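Local coordinates for protein oligogalacturonate lyase (Vibrio parahaemolyticus RIMD 2210633, PDB 3C5M) that probably cleaves short oligogalacturonides, the breakdown products of pectin, by a lyase reaction and carries a manganese ion in a seven-bladed beta-propeller, at residues Ile7-Phe11 with Leu65-Gln70; Thr29-Arg35 with Glu372-Ile377; Asp362-Phe367 with Tyr378-Val382. All blocks are in the same frame, centred on the assembly; numbering follows the deposited sequence.

Contact 1 of 3, residues Ile7-Phe11 with Leu65-Gln70; sequences ITLNF and LNLETQ
Gln70 meets the segment Ile7-Phe11 with both its backbone and its side chain. The hydrogen bond between the backbones runs from Leu9 N to Gln70 O at 2.7 Å, almost straight at 172°. It continues the ladder between strand 6-8 and strand 71-74, in which Ile7 pairs with Ala72, by one step beyond the end of the regular strand. The side-chain amide of Gln70 reaches further along the same chain, and its NE2 lies 2.9 Å from Leu9 O. Asn66 O, accepting from both Thr69 N and Gln70 N, closes the turn that holds Gln70 in place.

The aromatic part is built on the Phe11 ring. Gln70 CG sits over one face, toward the rim, in a CH-pi contact 3.7 Å from the ring centroid. The two side chains run past each other in opposite directions, with the amide plane turned 47° from the ring. Extended beyond CG, the glutamine chain carries its amide back along the ring toward Phe11 CB. Leu67 O approaches the ring edge, 3.5 Å from Phe11 CE1.

The apolar part centres on Leu65, whose chi1 of 176° directs CG toward Leu9 and Phe11. Its CD1 meets Leu9 CD1 at 3.6 Å. Its CD2 lies 3.8 Å from Phe11 CZ. Pro28 adds to the packing on Leu9, and Leu26 to that on Phe11.

A backbone bond thus sets the register between the turn 66-70 and the N-terminal segment, while Gln70 divides its chemistry, apolar CG on the ring and polar amide turned to the backbone of Leu9.

Contact 2 of 3, residues Thr29-Arg35 with Glu372-Ile377; sequences TDIICHR and EGVPAI. Unlike the reference sequence in segment 29-35: Ile31 (reference Val).
Cys33 N donates to Pro375 O at 2.9 Å, the one hydrogen bond found between these two segments. The N-H points fairly well at its acceptor (158°), but it arrives from above the carbonyl plane, 44° out of it. Each strand takes its regular partners elsewhere: His34 pairs with Ala53 of strand 49-54, whereas Ala376 pairs with Ser369 and Ile377 with Leu26.

On one side of this bond Ile32 presents both branches. Its CG2 packs on Pro375 CG at 3.4 Å, and its CG1 lies 3.6 Å from Val374 CG2, the two side chains crossing at about a right angle. The torsion chi1 of -61° sets CG1 beside the backbone N and CG2 beside the carbonyl carbon, so that the isoleucine straddles neighbouring residues. The other methyl of Val374, CG1, rests 3.6 Å from Ile31 O.

Beyond the bond, Ile377 turns toward the opposite chain. Its CD1 lies against the backbone of His34, 3.7 Å from the carbonyl carbon C, and its CG1 is 4.1 Å from Cys33 CB. Phe52 and Leu366 also touch Ile377.

At the other end Thr29 lies across Glu372, roughly perpendicular to it, with OG1 3.7 Å from Glu372 CB; the carboxylate of Glu372 binds the hydroxyl of Tyr378 through OE2. Arg35 packs on His355, a manganese ligand, with its side chain about 9 Å from the metal. The contact joins the last strand pair to the chain leading into strand 33-34, the edge strand of the sheet that also holds 49-54, 61-66, 71-74 and 6-8, a junction between adjacent blades of a beta-propeller whose inner end runs toward the manganese site.

Contact 3 of 3, residues Asp362-Phe367 with Tyr378-Val382; sequences DDGVLF and YIADV
A chi1 of 66° holds the Phe367 ring between its own backbone N and carbonyl carbon, leaning over toward Tyr378 and Ala380. Tyr378, with CG beside its backbone N (chi1 -57°), sends its ring away from the partner strand, leaving CB to cover one face of the Phe367 ring in a CH-pi contact 4.0 Å from the centroid. The two rings are nearly parallel, 18° apart in plane, but so far slid past each other that they barely overlap. Ala380 CB completes this group at the ring edge, in its plane, 3.8 Å from CE2.

Beneath these side chains the strands 364-367 and 378-381 run antiparallel. Val365 with Ala380 and Phe367 with Tyr378 are hydrogen-bonded pairs, each closed by two bonds; Tyr378 N to Phe367 O, at 2.9 Å, is the straightest. Asp363 O extends the ladder by accepting from Val382 N at 2.8 Å, a more bent bond. Gly364 faces Asp381 in a non-hydrogen-bonded pair, where its CA comes 3.0 Å from Ala380 O.

On the sheet face opposite the aromatic group, Leu366 CD1 packs on Ile379 CG1 at 3.5 Å. Val365 is on the same face as Phe367 and Ala380, and its CG2 meets Val382 CG2 at 3.7 Å. Leu335 of strand 334-337 also packs against Val365, Ala380 and Val382.

Together the segments form a beta hairpin within a propeller blade. Strand 22-25, from the start of the chain, pairs with its second strand, the N- and C-terminal closure by which many beta-propellers complete their ring.

Overall arrangement
Contacts 2 and 3 share strand 376-381 and touch directly, with Arg35 of the one packed on Leu366 of the other. Contact 1 touches neither, its nearest atoms lying about 7 Å from contact 2 and 5 Å from contact 3, although the three centres are a similar 15 to 16 Å apart. Contacts 1 and 2 both reach the sheet of strands 6-8, 33-34, 49-54, 61-66 and 71-74. Along the chain, the segments of contact 2 alternate with those of each of the others, whereas contact 1 closes before contact 3 opens. The early chain thus supplies strands to two neighbouring blades; the C-terminal hairpin completes one of them, and contact 2 lies at the junction with the other.

Contact 1 of 3, residues Ile7-Phe11 with Leu65-Gln70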
loop_
_atom_site.group_PDB
_atom_site.type_symbol
_atom_site.label_atom_id
_atom_site.label_comp_id
_atom_site.label_asym_id
_atom_site.label_seq_id
_atom_site.Cartn_x
_atom_site.Cartn_y
_atom_site.Cartn_z
ATOM N N ILE A 7 12.487 -12.520 18.913
ATOM C CA ILE A 7 11.295 -12.932 19.642
ATOM C C ILE A 7 10.711 -14.177 19.001
ATOM O O ILE A 7 10.571 -14.253 17.783
ATOM C CB ILE A 7 10.215 -11.822 19.667
ATOM C CG1 ILE A 7 9.913 -11.348 18.250
ATOM C CG2 ILE A 7 10.676 -10.659 20.520
ATOM C CD1 ILE A 7 8.863 -10.258 18.211
ATOM N N THR A 8 10.396 -15.165 19.824
ATOM C CA THR A 8 9.820 -16.396 19.311
ATOM C C THR A 8 8.292 -16.311 19.386
ATOM O O THR A 8 7.728 -16.069 20.449
ATOM C CB THR A 8 10.344 -17.595 20.104
ATOM O OG1 THR A 8 11.769 -17.671 19.943
ATOM C CG2 THR A 8 9.715 -18.881 19.600
ATOM N N LEU A 9 7.632 -16.498 18.246
ATOM C CA LEU A 9 6.176 -16.404 18.163
ATOM C C LEU A 9 5.486 -17.752 18.050
ATOM O O LEU A 9 6.116 -18.755 17.718
ATOM C CB LEU A 9 5.777 -15.546 16.954
ATOM C CG LEU A 9 6.417 -14.162 16.846
ATOM C CD1 LEU A 9 5.981 -13.507 15.554
ATOM C CD2 LEU A 9 6.017 -13.311 18.044
ATOM N N ASN A 10 4.183 -17.755 18.322
ATOM C CA ASN A 10 3.351 -18.960 18.243
ATOM C C ASN A 10 2.356 -18.796 17.106
ATOM O O ASN A 10 1.622 -17.809 17.066
ATOM C CB ASN A 10 2.586 -19.159 19.554
ATOM C CG ASN A 10 3.418 -19.853 20.610
ATOM O OD1 ASN A 10 4.634 -19.662 20.685
ATOM N ND2 ASN A 10 2.769 -20.655 21.439
ATOM N N PHE A 11 2.324 -19.744 16.179
ATOM C CA PHE A 11 1.376 -19.638 15.075
ATOM C C PHE A 11 0.151 -20.494 15.367
ATOM O O PHE A 11 0.248 -21.710 15.528
ATOM C CB PHE A 11 2.024 -20.083 13.759
ATOM C CG PHE A 11 3.092 -19.143 13.252
ATOM C CD1 PHE A 11 3.894 -19.504 12.176
ATOM C CD2 PHE A 11 3.296 -17.902 13.845
ATOM C CE1 PHE A 11 4.879 -18.656 11.700
ATOM C CE2 PHE A 11 4.280 -17.044 13.374
ATOM C CZ PHE A 11 5.070 -17.424 12.300
ATOM N N LEU A 65 10.027 -11.371 10.243
ATOM C CA LEU A 65 9.577 -12.656 10.742
ATOM C C LEU A 65 10.033 -13.771 9.827
ATOM O O LEU A 65 9.939 -13.663 8.603
ATOM C CB LEU A 65 8.048 -12.679 10.840
ATOM C CG LEU A 65 7.399 -14.002 11.264
ATOM C CD1 LEU A 65 7.893 -14.394 12.639
ATOM C CD2 LEU A 65 5.873 -13.869 11.268
ATOM N N ASN A 66 10.529 -14.842 10.437
ATOM C CA ASN A 66 10.982 -16.026 9.714
ATOM C C ASN A 66 9.805 -17.011 9.784
ATOM O O ASN A 66 9.603 -17.682 10.790
ATOM C CB ASN A 66 12.220 -16.603 10.411
ATOM C CG ASN A 66 12.994 -17.594 9.539
ATOM O OD1 ASN A 66 14.179 -17.832 9.770
ATOM N ND2 ASN A 66 12.325 -18.183 8.544
ATOM N N LEU A 67 9.019 -17.075 8.721
ATOM C CA LEU A 67 7.875 -17.963 8.683
ATOM C C LEU A 67 8.183 -19.423 9.057
ATOM O O LEU A 67 7.337 -20.099 9.642
ATOM C CB LEU A 67 7.213 -17.894 7.298
ATOM C CG LEU A 67 6.187 -16.773 7.055
ATOM C CD1 LEU A 67 6.545 -15.519 7.825
ATOM C CD2 LEU A 67 6.113 -16.486 5.574
ATOM N N GLU A 68 9.384 -19.911 8.760
ATOM C CA GLU A 68 9.696 -21.302 9.072
ATOM C C GLU A 68 10.423 -21.517 10.395
ATOM O O GLU A 68 10.739 -22.642 10.767
ATOM C CB GLU A 68 10.488 -21.954 7.921
ATOM C CG GLU A 68 11.696 -21.174 7.439
ATOM C CD GLU A 68 12.499 -21.923 6.372
ATOM O OE1 GLU A 68 11.937 -22.257 5.304
ATOM O OE2 GLU A 68 13.703 -22.184 6.603
ATOM N N THR A 69 10.669 -20.444 11.123
ATOM C CA THR A 69 11.373 -20.554 12.394
ATOM C C THR A 69 10.503 -19.960 13.487
ATOM O O THR A 69 10.688 -20.225 14.681
ATOM C CB THR A 69 12.705 -19.783 12.333
ATOM O OG1 THR A 69 13.584 -20.450 11.430
ATOM C CG2 THR A 69 13.355 -19.702 13.687
ATOM N N GLN A 70 9.551 -19.149 13.050
ATOM C CA GLN A 70 8.641 -18.477 13.938
ATOM C C GLN A 70 9.362 -17.490 14.824
ATOM O O GLN A 70 8.850 -17.110 15.870
ATOM C CB GLN A 70 7.868 -19.486 14.772
ATOM C CG GLN A 70 6.946 -20.313 13.909
ATOM C CD GLN A 70 5.969 -21.121 14.706
ATOM O OE1 GLN A 70 5.084 -21.747 14.148
ATOM N NE2 GLN A 70 6.118 -21.109 16.021
#

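Contact 2 of 3, residues Thr29-Arg35 with Glu372-Ile377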
loop_
_atom_site.group_PDB
_atom_site.type_symbol
_atom_site.label_atom_id
_atom_site.label_comp_id
_atom_site.label_asym_id
_atom_site.label_seq_id
_atom_site.Cartn_x
_atom_site.Cartn_y
_atom_site.Cartn_z
ATOM N N THR A 29 -1.908 -12.212 20.418
ATOM C CA THR A 29 -3.199 -11.566 20.518
ATOM C C THR A 29 -3.211 -10.438 21.557
ATOM O O THR A 29 -4.185 -9.692 21.663
ATOM C CB THR A 29 -4.298 -12.623 20.819
ATOM O OG1 THR A 29 -5.574 -11.980 20.832
ATOM C CG2 THR A 29 -4.050 -13.306 22.165
ATOM N N ASP A 30 -2.110 -10.301 22.295
ATOM C CA ASP A 30 -1.984 -9.264 23.326
ATOM C C ASP A 30 -1.094 -8.066 22.974
ATOM O O ASP A 30 -0.967 -7.144 23.788
ATOM C CB ASP A 30 -1.459 -9.867 24.626
ATOM C CG ASP A 30 -0.241 -10.706 24.399
ATOM O OD1 ASP A 30 -0.402 -11.867 23.973
ATOM O OD2 ASP A 30 0.879 -10.205 24.614
ATOM N N ILE A 31 -0.461 -8.067 21.798
ATOM C CA ILE A 31 0.396 -6.932 21.408
ATOM C C ILE A 31 0.035 -6.443 20.006
ATOM O O ILE A 31 -0.200 -7.239 19.097
ATOM C CB ILE A 31 1.918 -7.298 21.491
ATOM C CG1 ILE A 31 2.760 -6.026 21.598
ATOM C CG2 ILE A 31 2.350 -8.105 20.274
ATOM C CD1 ILE A 31 3.921 -6.195 22.540
ATOM N N ILE A 32 -0.042 -5.130 19.844
ATOM C CA ILE A 32 -0.387 -4.526 18.556
ATOM C C ILE A 32 0.626 -4.808 17.428
ATOM O O ILE A 32 1.825 -4.590 17.597
ATOM C CB ILE A 32 -0.530 -3.005 18.718
ATOM C CG1 ILE A 32 -1.652 -2.722 19.721
ATOM C CG2 ILE A 32 -0.783 -2.352 17.369
ATOM C CD1 ILE A 32 -1.850 -1.255 20.039
ATOM N N CYS A 33 0.132 -5.289 16.289
ATOM C CA CYS A 33 0.968 -5.582 15.136
ATOM C C CYS A 33 0.175 -5.352 13.867
ATOM O O CYS A 33 -1.038 -5.546 13.847
ATOM C CB CYS A 33 1.414 -7.040 15.128
ATOM S SG CYS A 33 2.527 -7.486 16.445
ATOM N N HIS A 34 0.857 -4.944 12.802
ATOM C CA HIS A 34 0.182 -4.755 11.531
ATOM C C HIS A 34 1.158 -4.864 10.388
ATOM O O HIS A 34 2.365 -4.658 10.561
ATOM C CB HIS A 34 -0.508 -3.397 11.464
ATOM C CG HIS A 34 0.439 -2.244 11.362
ATOM N ND1 HIS A 34 1.014 -1.649 12.464
ATOM C CD2 HIS A 34 0.901 -1.566 10.285
ATOM C CE1 HIS A 34 1.787 -0.653 12.072
ATOM N NE2 HIS A 34 1.735 -0.581 10.755
ATOM N N ARG A 35 0.613 -5.189 9.218
ATOM C CA ARG A 35 1.387 -5.323 7.992
ATOM C C ARG A 35 1.533 -3.941 7.347
ATOM O O ARG A 35 0.781 -3.017 7.666
ATOM C CB ARG A 35 0.666 -6.254 7.028
ATOM C CG ARG A 35 -0.609 -5.680 6.451
ATOM C CD ARG A 35 -1.270 -6.688 5.554
ATOM N NE ARG A 35 -0.398 -7.172 4.477
ATOM C CZ ARG A 35 -0.066 -6.452 3.416
ATOM N NH1 ARG A 35 -0.529 -5.217 3.291
ATOM N NH2 ARG A 35 0.702 -6.967 2.474
ATOM N N GLU A 372 -9.775 -10.236 17.297
ATOM C CA GLU A 372 -9.458 -10.943 18.528
ATOM C C GLU A 372 -9.139 -9.938 19.624
ATOM O O GLU A 372 -8.586 -10.293 20.665
ATOM C CB GLU A 372 -8.274 -11.885 18.345
ATOM C CG GLU A 372 -8.500 -13.019 17.385
ATOM C CD GLU A 372 -7.572 -14.191 17.663
ATOM O OE1 GLU A 372 -7.669 -14.774 18.769
ATOM O OE2 GLU A 372 -6.742 -14.528 16.784
ATOM N N GLY A 373 -9.477 -8.677 19.388
ATOM C CA GLY A 373 -9.232 -7.671 20.406
ATOM C C GLY A 373 -8.238 -6.579 20.068
ATOM O O GLY A 373 -8.480 -5.396 20.312
ATOM N N VAL A 374 -7.094 -6.963 19.529
ATOM C CA VAL A 374 -6.114 -5.960 19.164
ATOM C C VAL A 374 -5.621 -6.276 17.764
ATOM O O VAL A 374 -5.659 -7.439 17.336
ATOM C CB VAL A 374 -4.927 -5.935 20.147
ATOM C CG1 VAL A 374 -3.681 -6.520 19.498
ATOM C CG2 VAL A 374 -4.679 -4.509 20.597
ATOM N N PRO A 375 -5.173 -5.245 17.024
ATOM C CA PRO A 375 -4.687 -5.496 15.674
ATOM C C PRO A 375 -3.556 -6.522 15.661
ATOM O O PRO A 375 -2.583 -6.430 16.431
ATOM C CB PRO A 375 -4.267 -4.112 15.201
ATOM C CG PRO A 375 -3.916 -3.411 16.458
ATOM C CD PRO A 375 -5.004 -3.826 17.383
ATOM N N ALA A 376 -3.716 -7.508 14.783
ATOM C CA ALA A 376 -2.763 -8.597 14.617
ATOM C C ALA A 376 -2.677 -9.004 13.141
ATOM O O ALA A 376 -3.520 -8.619 12.320
ATOM C CB ALA A 376 -3.181 -9.783 15.467
ATOM N N ILE A 377 -1.670 -9.807 12.819
ATOM C CA ILE A 377 -1.428 -10.235 11.447
ATOM C C ILE A 377 -1.822 -11.682 11.186
ATOM O O ILE A 377 -1.437 -12.584 11.933
ATOM C CB ILE A 377 0.070 -10.047 11.093
ATOM C CG1 ILE A 377 0.498 -8.616 11.409
ATOM C CG2 ILE A 377 0.309 -10.293 9.622
ATOM C CD1 ILE A 377 1.967 -8.386 11.225
#

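Contact 3 of 3, residues Asp362-Phe367 with Tyr378-Val382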
loop_
_atom_site.group_PDB
_atom_site.type_symbol
_atom_site.label_atom_id
_atom_site.label_comp_id
_atom_site.label_asym_id
_atom_site.label_seq_id
_atom_site.Cartn_x
_atom_site.Cartn_y
_atom_site.Cartn_z
ATOM N N ASP A 362 1.030 -17.110 -4.125
ATOM C CA ASP A 362 -0.429 -17.169 -4.130
ATOM C C ASP A 362 -1.085 -18.261 -3.302
ATOM O O ASP A 362 -2.251 -18.587 -3.514
ATOM C CB ASP A 362 -0.920 -17.286 -5.566
ATOM C CG ASP A 362 -0.385 -16.198 -6.430
ATOM O OD1 ASP A 362 -0.507 -16.301 -7.668
ATOM O OD2 ASP A 362 0.168 -15.236 -5.862
ATOM N N ASP A 363 -0.357 -18.842 -2.364
ATOM C CA ASP A 363 -0.977 -19.872 -1.565
ATOM C C ASP A 363 -1.689 -19.238 -0.366
ATOM O O ASP A 363 -2.428 -19.904 0.353
ATOM C CB ASP A 363 0.062 -20.903 -1.109
ATOM C CG ASP A 363 1.164 -20.288 -0.288
ATOM O OD1 ASP A 363 0.935 -19.194 0.276
ATOM O OD2 ASP A 363 2.250 -20.897 -0.189
ATOM N N GLY A 364 -1.481 -17.946 -0.157
ATOM C CA GLY A 364 -2.130 -17.297 0.960
ATOM C C GLY A 364 -2.313 -15.803 0.793
ATOM O O GLY A 364 -1.801 -15.207 -0.154
ATOM N N VAL A 365 -3.068 -15.209 1.713
ATOM C CA VAL A 365 -3.330 -13.788 1.712
ATOM C C VAL A 365 -3.012 -13.281 3.105
ATOM O O VAL A 365 -3.543 -13.787 4.099
ATOM C CB VAL A 365 -4.794 -13.467 1.405
ATOM C CG1 VAL A 365 -5.063 -11.992 1.668
ATOM C CG2 VAL A 365 -5.102 -13.794 -0.039
ATOM N N LEU A 366 -2.129 -12.284 3.158
ATOM C CA LEU A 366 -1.686 -11.659 4.401
ATOM C C LEU A 366 -2.567 -10.465 4.609
ATOM O O LEU A 366 -2.895 -9.774 3.650
ATOM C CB LEU A 366 -0.248 -11.187 4.255
ATOM C CG LEU A 366 0.398 -10.436 5.401
ATOM C CD1 LEU A 366 0.823 -11.435 6.486
ATOM C CD2 LEU A 366 1.626 -9.681 4.882
ATOM N N PHE A 367 -2.951 -10.220 5.859
ATOM C CA PHE A 367 -3.811 -9.082 6.181
ATOM C C PHE A 367 -3.835 -8.811 7.673
ATOM O O PHE A 367 -3.426 -9.659 8.464
ATOM C CB PHE A 367 -5.231 -9.332 5.666
ATOM C CG PHE A 367 -5.948 -10.457 6.357
ATOM C CD1 PHE A 367 -6.694 -10.221 7.501
ATOM C CD2 PHE A 367 -5.895 -11.745 5.858
ATOM C CE1 PHE A 367 -7.382 -11.253 8.133
ATOM C CE2 PHE A 367 -6.582 -12.782 6.491
ATOM C CZ PHE A 367 -7.325 -12.532 7.628
ATOM N N TYR A 378 -2.582 -11.901 10.115
ATOM C CA TYR A 378 -3.034 -13.245 9.744
ATOM C C TYR A 378 -2.665 -13.549 8.309
ATOM O O TYR A 378 -2.388 -12.649 7.527
ATOM C CB TYR A 378 -4.560 -13.359 9.860
ATOM C CG TYR A 378 -5.130 -13.042 11.224
ATOM C CD1 TYR A 378 -5.312 -11.728 11.638
ATOM C CD2 TYR A 378 -5.458 -14.064 12.112
ATOM C CE1 TYR A 378 -5.800 -11.432 12.907
ATOM C CE2 TYR A 378 -5.951 -13.780 13.386
ATOM C CZ TYR A 378 -6.115 -12.460 13.778
ATOM O OH TYR A 378 -6.574 -12.167 15.048
ATOM N N ILE A 379 -2.654 -14.826 7.970
ATOM C CA ILE A 379 -2.392 -15.250 6.609
ATOM C C ILE A 379 -3.455 -16.298 6.322
ATOM O O ILE A 379 -3.468 -17.365 6.934
ATOM C CB ILE A 379 -1.000 -15.894 6.439
ATOM C CG1 ILE A 379 0.078 -14.817 6.396
ATOM C CG2 ILE A 379 -0.954 -16.699 5.151
ATOM C CD1 ILE A 379 1.463 -15.350 6.465
ATOM N N ALA A 380 -4.359 -15.987 5.403
ATOM C CA ALA A 380 -5.416 -16.917 5.053
ATOM C C ALA A 380 -4.981 -17.773 3.870
ATOM O O ALA A 380 -4.512 -17.254 2.860
ATOM C CB ALA A 380 -6.687 -16.154 4.704
ATOM N N ASP A 381 -5.137 -19.088 3.998
ATOM C CA ASP A 381 -4.789 -20.007 2.923
ATOM C C ASP A 381 -5.675 -19.703 1.733
ATOM O O ASP A 381 -6.728 -19.098 1.889
ATOM C CB ASP A 381 -4.995 -21.457 3.377
ATOM C CG ASP A 381 -3.773 -22.028 4.096
ATOM O OD1 ASP A 381 -3.173 -21.321 4.953
ATOM O OD2 ASP A 381 -3.415 -23.194 3.810
ATOM N N VAL A 382 -5.242 -20.096 0.543
ATOM C CA VAL A 382 -6.039 -19.868 -0.657
ATOM C C VAL A 382 -6.053 -21.123 -1.505
ATOM O O VAL A 382 -5.206 -21.303 -2.381
ATOM C CB VAL A 382 -5.491 -18.708 -1.519
ATOM C CG1 VAL A 382 -6.378 -18.505 -2.735
ATOM C CG2 VAL A 382 -5.425 -17.441 -0.698
#